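PDB 2IMQ: nitrophorin Cim l NP from Cimex lectularius, which carries nitric oxide on a cysteine-ligated heme b and delivers it to the bitten host during feeding, causing vasodilation. Local coordinates for residues V107-Q112 against A149-L154; K113-I118 against T133-D138; L166-D171 against K208-W213. All coordinates share one frame; numbering follows the deposited sequence.

Contact 1: V107-Q112 against A149-L154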
loop_
_atom_site.group_PDB
_atom_site.type_symbol
_atom_site.label_atom_id
_atom_site.label_comp_id
_atom_site.label_asym_id
_atom_site.label_seq_id
_atom_site.Cartn_x
_atom_site.Cartn_y
_atom_site.Cartn_z
ATOM N N VAL A 107 9.577 9.199 8.082
ATOM C CA VAL A 107 9.011 9.923 9.208
ATOM C C VAL A 107 8.826 8.909 10.320
ATOM O O VAL A 107 8.202 7.845 10.123
ATOM C CB VAL A 107 7.652 10.585 8.897
ATOM C CG1 VAL A 107 7.023 11.097 10.188
ATOM C CG2 VAL A 107 7.822 11.713 7.886
ATOM N N THR A 108 9.275 9.207 11.516
ATOM C CA THR A 108 8.977 8.318 12.612
ATOM C C THR A 108 8.390 9.107 13.743
ATOM O O THR A 108 8.784 10.252 13.981
ATOM C CB THR A 108 10.181 7.480 13.009
ATOM O OG1 THR A 108 11.304 8.323 13.251
ATOM C CG2 THR A 108 10.626 6.598 11.836
ATOM N N VAL A 109 7.444 8.500 14.447
ATOM C CA VAL A 109 6.619 9.231 15.381
ATOM C C VAL A 109 6.880 8.816 16.836
ATOM O O VAL A 109 6.477 9.532 17.774
ATOM C CB VAL A 109 5.127 9.140 14.996
ATOM C CG1 VAL A 109 4.878 9.751 13.605
ATOM C CG2 VAL A 109 4.682 7.749 14.963
ATOM N N ASP A 110 7.605 7.709 17.028
ATOM C CA ASP A 110 7.903 7.170 18.357
ATOM C C ASP A 110 9.421 6.991 18.571
ATOM O O ASP A 110 10.186 6.839 17.623
ATOM C CB ASP A 110 7.206 5.810 18.555
ATOM C CG ASP A 110 7.603 4.766 17.490
ATOM O OD1 ASP A 110 7.825 5.133 16.311
ATOM O OD2 ASP A 110 7.726 3.554 17.753
ATOM N N ASP A 111 9.864 6.928 19.828
ATOM C CA ASP A 111 11.299 6.810 20.082
ATOM C C ASP A 111 11.945 5.472 19.673
ATOM O O ASP A 111 13.151 5.381 19.501
ATOM C CB ASP A 111 11.629 7.205 21.525
ATOM C CG ASP A 111 11.178 6.189 22.584
ATOM O OD1 ASP A 111 10.605 5.130 22.284
ATOM O OD2 ASP A 111 11.353 6.397 23.799
ATOM N N GLN A 112 11.138 4.438 19.435
ATOM C CA GLN A 112 11.665 3.186 18.947
ATOM C C GLN A 112 11.622 3.093 17.421
ATOM O O GLN A 112 12.028 2.087 16.849
ATOM C CB GLN A 112 10.874 2.018 19.549
ATOM C CG GLN A 112 11.127 1.798 21.025
ATOM C CD GLN A 112 10.637 0.440 21.477
ATOM O OE1 GLN A 112 11.067 -0.607 20.952
ATOM N NE2 GLN A 112 9.724 0.441 22.425
ATOM N N ALA A 149 -2.939 5.477 10.737
ATOM C CA ALA A 149 -1.594 5.647 10.227
ATOM C C ALA A 149 -1.525 6.811 9.235
ATOM O O ALA A 149 -1.190 6.667 8.065
ATOM C CB ALA A 149 -1.083 4.358 9.636
ATOM N N TYR A 150 -1.841 7.984 9.740
ATOM C CA TYR A 150 -1.755 9.226 9.014
ATOM C C TYR A 150 -0.817 10.190 9.762
ATOM O O TYR A 150 -0.839 10.258 10.997
ATOM C CB TYR A 150 -3.107 9.916 8.884
ATOM C CG TYR A 150 -3.073 11.178 8.053
ATOM C CD1 TYR A 150 -3.132 11.098 6.702
ATOM C CD2 TYR A 150 -2.981 12.432 8.640
ATOM C CE1 TYR A 150 -3.073 12.228 5.926
ATOM C CE2 TYR A 150 -2.936 13.561 7.888
ATOM C CZ TYR A 150 -3.013 13.479 6.521
ATOM O OH TYR A 150 -2.934 14.612 5.726
ATOM N N ASP A 151 -0.001 10.920 9.016
ATOM C CA ASP A 151 0.693 12.069 9.529
ATOM C C ASP A 151 0.775 13.039 8.362
ATOM O O ASP A 151 1.002 12.658 7.205
ATOM C CB ASP A 151 2.086 11.622 9.971
ATOM C CG ASP A 151 2.864 12.692 10.729
ATOM O OD1 ASP A 151 3.294 13.658 10.092
ATOM O OD2 ASP A 151 3.079 12.591 11.950
ATOM N N THR A 152 0.681 14.332 8.667
ATOM C CA THR A 152 0.606 15.325 7.570
ATOM C C THR A 152 1.920 15.362 6.825
ATOM O O THR A 152 1.933 15.714 5.671
ATOM C CB THR A 152 0.260 16.709 8.099
ATOM O OG1 THR A 152 1.163 17.002 9.152
ATOM C CG2 THR A 152 -1.108 16.720 8.673
ATOM N N ARG A 153 3.029 15.002 7.474
ATOM C CA ARG A 153 4.336 14.983 6.830
ATOM C C ARG A 153 4.461 13.951 5.734
ATOM O O ARG A 153 5.347 14.010 4.911
ATOM C CB ARG A 153 5.427 14.711 7.858
ATOM C CG ARG A 153 5.613 15.861 8.886
ATOM C CD ARG A 153 6.558 15.457 9.964
ATOM N NE ARG A 153 5.919 14.565 10.937
ATOM C CZ ARG A 153 6.535 14.015 11.985
ATOM N NH1 ARG A 153 7.805 14.303 12.230
ATOM N NH2 ARG A 153 5.883 13.211 12.806
ATOM N N LEU A 154 3.549 12.983 5.730
ATOM C CA LEU A 154 3.521 11.874 4.739
ATOM C C LEU A 154 2.592 12.185 3.576
ATOM O O LEU A 154 2.527 11.421 2.600
ATOM C CB LEU A 154 3.122 10.564 5.418
ATOM C CG LEU A 154 4.025 10.079 6.527
ATOM C CD1 LEU A 154 3.354 8.938 7.296
ATOM C CD2 LEU A 154 5.353 9.615 6.008
#
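V107 turns CG1 anti to its backbone N (chi1 170°) and so sets that methyl over the guanidinium of R153, whose chain bends at chi3 (-77°) to bring NE round toward D151. CG1 sits over the centre of the flat group, 3.5 Å from R153 CZ, an apolar lid on a charged plate. The plate itself is held by D151, which R153 grips side-on: NE reaches D151 OD1 at 2.9 Å in a salt bridge, and NH2 reaches D151 OD2 at 3.0 Å, from above the carboxylate plane. OD1 also takes the backbone N of R153 on its anti lone pair, closing an Asx turn, so OD1 accepts two N-H groups of R153 and OD2 a third. V109 CG1 meets D151 OD2 tip to tip at 3.7 Å and lies equally near R153 NH2. Deeper in, the other methyl of V107, CG2, packs on L154 CD2 at 3.7 Å, while R153 lies on the exposed side. The contact thus lays the loop between strands 127-135 and 165-169 against the end of strand 103-108, an outermost strand whose one neighbour in the sheet is strand 116-124, joined to it by a backbone hydrogen bond between V107 and G117.

Contact 2: K113-I118 against T133-D138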
loop_
_atom_site.group_PDB
_atom_site.type_symbol
_atom_site.label_atom_id
_atom_site.label_comp_id
_atom_site.label_asym_id
_atom_site.label_seq_id
_atom_site.Cartn_x
_atom_site.Cartn_y
_atom_site.Cartn_z
ATOM N N LYS A 113 11.092 4.135 16.782
ATOM C CA LYS A 113 11.028 4.218 15.324
ATOM C C LYS A 113 10.221 3.066 14.707
ATOM O O LYS A 113 10.549 2.637 13.612
ATOM C CB LYS A 113 12.415 4.209 14.641
ATOM C CG LYS A 113 13.499 5.199 15.119
ATOM C CD LYS A 113 14.913 4.814 14.581
ATOM C CE LYS A 113 15.324 3.359 14.942
ATOM N NZ LYS A 113 14.797 2.886 16.256
ATOM N N LYS A 114 9.170 2.610 15.402
ATOM C CA LYS A 114 8.297 1.527 14.894
ATOM C C LYS A 114 7.100 2.014 14.114
ATOM O O LYS A 114 6.520 1.238 13.365
ATOM C CB LYS A 114 7.802 0.652 16.019
ATOM C CG LYS A 114 8.915 -0.172 16.676
ATOM C CD LYS A 114 8.477 -1.623 16.799
ATOM C CE LYS A 114 7.463 -1.855 17.895
ATOM N NZ LYS A 114 7.039 -3.287 17.965
ATOM N N SER A 115 6.706 3.254 14.293
ATOM C CA SER A 115 5.547 3.838 13.612
ATOM C C SER A 115 5.939 5.103 12.850
ATOM O O SER A 115 6.927 5.782 13.201
ATOM C CB SER A 115 4.456 4.157 14.627
ATOM O OG SER A 115 3.949 2.965 15.216
ATOM N N GLY A 116 5.218 5.393 11.785
ATOM C CA GLY A 116 5.450 6.549 10.963
ATOM C C GLY A 116 5.159 6.175 9.535
ATOM O O GLY A 116 4.129 5.566 9.277
ATOM N N GLY A 117 6.056 6.540 8.633
ATOM C CA GLY A 117 5.891 6.192 7.285
ATOM C C GLY A 117 7.077 6.558 6.437
ATOM O O GLY A 117 8.113 7.077 6.923
ATOM N N ILE A 118 6.921 6.276 5.160
ATOM C CA ILE A 118 7.949 6.485 4.091
ATOM C C ILE A 118 7.265 7.124 2.932
ATOM O O ILE A 118 6.164 6.692 2.539
ATOM C CB ILE A 118 8.536 5.163 3.650
ATOM C CG1 ILE A 118 9.107 4.351 4.833
ATOM C CG2 ILE A 118 9.674 5.367 2.571
ATOM C CD1 ILE A 118 9.411 2.952 4.521
ATOM N N THR A 133 3.854 4.839 2.252
ATOM C CA THR A 133 3.319 3.808 3.167
ATOM C C THR A 133 3.434 4.284 4.622
ATOM O O THR A 133 4.235 5.177 4.927
ATOM C CB THR A 133 3.993 2.433 2.940
ATOM O OG1 THR A 133 3.213 1.390 3.568
ATOM C CG2 THR A 133 5.357 2.342 3.484
ATOM N N SER A 134 2.649 3.702 5.519
ATOM C CA SER A 134 2.645 4.129 6.890
ATOM C C SER A 134 2.254 2.983 7.781
ATOM O O SER A 134 1.687 1.974 7.337
ATOM C CB SER A 134 1.723 5.309 7.055
ATOM O OG SER A 134 0.379 4.948 6.701
ATOM N N ARG A 135 2.522 3.172 9.057
ATOM C CA ARG A 135 2.305 2.105 10.054
ATOM C C ARG A 135 2.076 2.766 11.393
ATOM O O ARG A 135 2.859 3.632 11.807
ATOM C CB ARG A 135 3.536 1.195 10.132
ATOM C CG ARG A 135 3.483 0.032 11.057
ATOM C CD ARG A 135 3.625 0.318 12.498
ATOM N NE ARG A 135 4.011 -0.907 13.172
ATOM C CZ ARG A 135 4.140 -1.005 14.472
ATOM N NH1 ARG A 135 3.980 0.073 15.205
ATOM N NH2 ARG A 135 4.467 -2.166 15.027
ATOM N N MET A 136 0.995 2.412 12.052
ATOM C CA MET A 136 0.697 2.938 13.383
ATOM C C MET A 136 0.197 1.781 14.241
ATOM O O MET A 136 -0.479 0.866 13.757
ATOM C CB MET A 136 -0.358 3.994 13.316
ATOM C CG MET A 136 -0.563 4.779 14.577
ATOM S SD MET A 136 0.896 5.664 15.063
ATOM C CE MET A 136 1.007 6.899 13.764
ATOM N N SER A 137 0.482 1.866 15.544
ATOM C CA SER A 137 -0.013 0.907 16.547
ATOM C C SER A 137 -1.310 1.397 17.169
ATOM O O SER A 137 -1.507 2.591 17.265
ATOM C CB SER A 137 1.053 0.725 17.660
ATOM O OG SER A 137 1.223 1.881 18.421
ATOM N N ASP A 138 -2.148 0.518 17.645
ATOM C CA ASP A 138 -3.336 0.905 18.344
ATOM C C ASP A 138 -3.045 1.740 19.553
ATOM O O ASP A 138 -3.835 2.575 19.912
ATOM C CB ASP A 138 -4.061 -0.359 18.809
ATOM C CG ASP A 138 -4.977 -0.909 17.783
ATOM O OD1 ASP A 138 -5.079 -0.353 16.695
ATOM O OD2 ASP A 138 -5.746 -1.847 18.020
#
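G116 and R135 pair at the open end of the antiparallel beta hairpin formed by strands 116-124 and 127-135, in one sheet of the DNase I-like beta-sandwich. The tight part is the backbone. G116 and R135 form a hydrogen-bonded pair, with G116 N to R135 O and R135 N to G116 O both at 2.9 Å, and I118 with T133 makes the next such pair. Between them lies the non-hydrogen-bonded pair of G117 and S134, whose CA atoms are 3.9 Å apart. The missing side chain of G117 allows this approach: a CB there would clash with T133 O. G116, with phi 145° and psi -133°, adopts a backbone that a side chain would jam against the preceding carbonyl. S134 CA also makes a CA-H...O contact with G116 O. I118 and T133 share a face with R135 and rest on strand 84-91 of the other sheet.

Toward the loops the pairing gives way to side chains, and partly exposed K114 marks the looser side. K114 and R135 run side by side, pointing the same way, and NZ of K114 stands 4.1 Å from NH2 of R135, two like charges close enough that they probably disfavour each other. The carbonyl O of K114 lies over one face of the R135 guanidinium but makes no hydrogen bond to it, accepting instead from T83 OG1. M136 starts away from the 113-118 segment at CB, yet its SD lies 3.9 Å from S115 CB. S115 OG, bonded also to D140 OD1, stands at the guanidinium edge, where R135 NH1 reaches it at 2.9 Å, close to the plane of the group but with an N-H...O angle of only 137°.

Contact 3: L166-D171 against K208-W213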
loop_
_atom_site.group_PDB
_atom_site.type_symbol
_atom_site.label_atom_id
_atom_site.label_comp_id
_atom_site.label_asym_id
_atom_site.label_seq_id
_atom_site.Cartn_x
_atom_site.Cartn_y
_atom_site.Cartn_z
ATOM N N LEU A 166 -0.485 10.748 -6.545
ATOM C CA LEU A 166 -0.172 10.296 -5.210
ATOM C C LEU A 166 -0.879 9.024 -4.883
ATOM O O LEU A 166 -2.067 8.856 -5.166
ATOM C CB LEU A 166 -0.531 11.323 -4.162
ATOM C CG LEU A 166 0.183 12.677 -4.349
ATOM C CD1 LEU A 166 -0.739 13.551 -4.986
ATOM C CD2 LEU A 166 0.705 13.173 -3.036
ATOM N N PHE A 167 -0.139 8.126 -4.283
ATOM C CA PHE A 167 -0.663 6.822 -3.804
ATOM C C PHE A 167 -0.216 6.587 -2.378
ATOM O O PHE A 167 0.915 6.879 -2.028
ATOM C CB PHE A 167 -0.137 5.711 -4.728
ATOM C CG PHE A 167 -0.541 5.938 -6.170
ATOM C CD1 PHE A 167 0.284 6.632 -7.048
ATOM C CD2 PHE A 167 -1.778 5.520 -6.632
ATOM C CE1 PHE A 167 -0.145 6.878 -8.352
ATOM C CE2 PHE A 167 -2.204 5.777 -7.928
ATOM C CZ PHE A 167 -1.366 6.472 -8.778
ATOM N N TRP A 168 -1.098 6.039 -1.568
ATOM C CA TRP A 168 -0.781 5.730 -0.201
ATOM C C TRP A 168 -1.263 4.302 -0.035
ATOM O O TRP A 168 -2.445 3.990 -0.210
ATOM C CB TRP A 168 -1.558 6.647 0.737
ATOM C CG TRP A 168 -1.112 6.675 2.169
ATOM C CD1 TRP A 168 -0.759 5.653 2.962
ATOM C CD2 TRP A 168 -0.934 7.841 2.937
ATOM N NE1 TRP A 168 -0.395 6.099 4.210
ATOM C CE2 TRP A 168 -0.502 7.457 4.215
ATOM C CE3 TRP A 168 -1.142 9.215 2.685
ATOM C CZ2 TRP A 168 -0.242 8.364 5.195
ATOM C CZ3 TRP A 168 -0.877 10.110 3.695
ATOM C CH2 TRP A 168 -0.431 9.678 4.912
ATOM N N ILE A 169 -0.326 3.435 0.295
ATOM C CA ILE A 169 -0.545 1.973 0.306
ATOM C C ILE A 169 0.005 1.363 1.575
ATOM O O ILE A 169 1.096 1.707 2.017
ATOM C CB ILE A 169 0.090 1.296 -0.926
ATOM C CG1 ILE A 169 1.579 1.628 -1.065
ATOM C CG2 ILE A 169 -0.697 1.701 -2.172
ATOM C CD1 ILE A 169 2.234 0.799 -2.218
ATOM N N GLY A 170 -0.771 0.463 2.157
ATOM C CA GLY A 170 -0.364 -0.222 3.359
ATOM C C GLY A 170 -1.573 -0.431 4.234
ATOM O O GLY A 170 -2.717 -0.130 3.873
ATOM N N ASP A 171 -1.284 -0.966 5.399
ATOM C CA ASP A 171 -2.284 -1.156 6.429
ATOM C C ASP A 171 -2.377 0.157 7.197
ATOM O O ASP A 171 -1.423 0.539 7.916
ATOM C CB ASP A 171 -1.937 -2.322 7.329
ATOM C CG ASP A 171 -2.897 -2.524 8.467
ATOM O OD1 ASP A 171 -3.839 -1.694 8.607
ATOM O OD2 ASP A 171 -2.700 -3.522 9.197
ATOM N N LYS A 208 -10.440 14.833 9.459
ATOM C CA LYS A 208 -9.483 15.500 8.589
ATOM C C LYS A 208 -8.162 14.770 8.369
ATOM O O LYS A 208 -7.106 15.339 8.054
ATOM C CB LYS A 208 -9.292 17.002 9.000
ATOM C CG LYS A 208 -10.610 17.749 9.124
ATOM C CD LYS A 208 -11.418 17.618 7.865
ATOM C CE LYS A 208 -12.571 18.552 7.763
ATOM N NZ LYS A 208 -13.307 18.306 6.487
ATOM N N LEU A 209 -8.254 13.461 8.445
ATOM C CA LEU A 209 -7.133 12.611 8.067
ATOM C C LEU A 209 -7.501 12.051 6.682
ATOM O O LEU A 209 -8.673 11.867 6.309
ATOM C CB LEU A 209 -6.965 11.544 9.136
ATOM C CG LEU A 209 -6.919 11.994 10.632
ATOM C CD1 LEU A 209 -6.693 10.806 11.557
ATOM C CD2 LEU A 209 -5.882 13.036 10.934
ATOM N N PHE A 210 -6.493 11.857 5.868
ATOM C CA PHE A 210 -6.694 11.307 4.531
ATOM C C PHE A 210 -7.658 12.198 3.736
ATOM O O PHE A 210 -8.402 11.684 2.881
ATOM C CB PHE A 210 -7.137 9.829 4.554
ATOM C CG PHE A 210 -6.187 8.912 5.255
ATOM C CD1 PHE A 210 -6.505 8.364 6.501
ATOM C CD2 PHE A 210 -4.987 8.583 4.691
ATOM C CE1 PHE A 210 -5.593 7.536 7.115
ATOM C CE2 PHE A 210 -4.122 7.748 5.328
ATOM C CZ PHE A 210 -4.414 7.253 6.524
ATOM N N ASP A 211 -7.607 13.531 4.015
ATOM C CA ASP A 211 -8.471 14.533 3.413
ATOM C C ASP A 211 -8.369 14.458 1.914
ATOM O O ASP A 211 -7.289 14.674 1.405
ATOM C CB ASP A 211 -8.112 15.971 3.875
ATOM C CG ASP A 211 -9.203 16.944 3.607
ATOM O OD1 ASP A 211 -9.346 17.915 4.362
ATOM O OD2 ASP A 211 -10.021 16.806 2.667
ATOM N N GLY A 212 -9.472 14.169 1.178
ATOM C CA GLY A 212 -9.421 14.220 -0.279
ATOM C C GLY A 212 -8.834 13.019 -0.990
ATOM O O GLY A 212 -8.721 13.033 -2.208
ATOM N N TRP A 213 -8.439 12.013 -0.224
ATOM C CA TRP A 213 -7.899 10.788 -0.772
ATOM C C TRP A 213 -9.042 9.859 -1.082
ATOM O O TRP A 213 -10.042 9.799 -0.349
ATOM C CB TRP A 213 -6.940 10.162 0.189
ATOM C CG TRP A 213 -5.627 10.870 0.399
ATOM C CD1 TRP A 213 -5.391 11.929 1.221
ATOM C CD2 TRP A 213 -4.387 10.546 -0.214
ATOM N NE1 TRP A 213 -4.082 12.315 1.126
ATOM C CE2 TRP A 213 -3.438 11.459 0.255
ATOM C CE3 TRP A 213 -3.982 9.547 -1.104
ATOM C CZ2 TRP A 213 -2.105 11.390 -0.097
ATOM C CZ3 TRP A 213 -2.686 9.495 -1.510
ATOM C CH2 TRP A 213 -1.726 10.388 -0.993
#
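W168 meets F210 over a face of its indole and W213 at its edge. F210 turns its own edge to that face: F210 CE2 lies over the centre of the ring, 3.8 Å from W168 CE2, with the planes at 71° in a T-shaped stack. W168 in turn presents its edge to W213. Its CE3 comes 3.7 Å from W213 CZ2, offset toward the rim of that ring, and the planes stand at 84°. A chi1 of -166° sets CG of W168 anti to the backbone N. The central tryptophan is thus the face of one T-shaped pair and the edge of the next.

Aliphatic carbons also touch the W213 ring on the strand side, where L166 CB meets W213 CH2 at 3.5 Å and W168 CB lies 3.8 Å from W213 CZ3.

Backbone bonding holds the loop in shape: a type II turn from F210 to W213 is closed by W213 N to F210 O at 3.1 Å, and the rings at its two ends both meet W168.

The polar edges are satisfied elsewhere, W168 NE1 by S134 OG and W213 NE1 by D155 OD2. Across the two segments, then, the buried contact is apolar and aromatic; it rests on rings meeting edge to face and not on polar bonds between the segments, while the two indole N-H groups tie the cluster to neighbouring parts of the fold.

All three contacts reach one five-stranded sheet. Contact 2 is its internal backbone pairing and is buried; contact 3, also buried, packs a loop on strand 165-169 through aromatic rings; contact 1 is only partly buried and sets a salt-bridged loop against strand 103-108 at the sheet's edge. Contacts 1 and 2 lie on neighbouring strands, 103-108 and 116-124, with centres about 6 Å apart, whereas contact 3 lies about 14 Å from each. S134 OG joins all three, meeting A149 O of contact 1 and W168 NE1 of contact 3. Y150 adds its ring to the aromatic group of contact 3. Contact 1 depends on a salt-bridged arginine, contact 2 on backbone bonds plus a buried arginine.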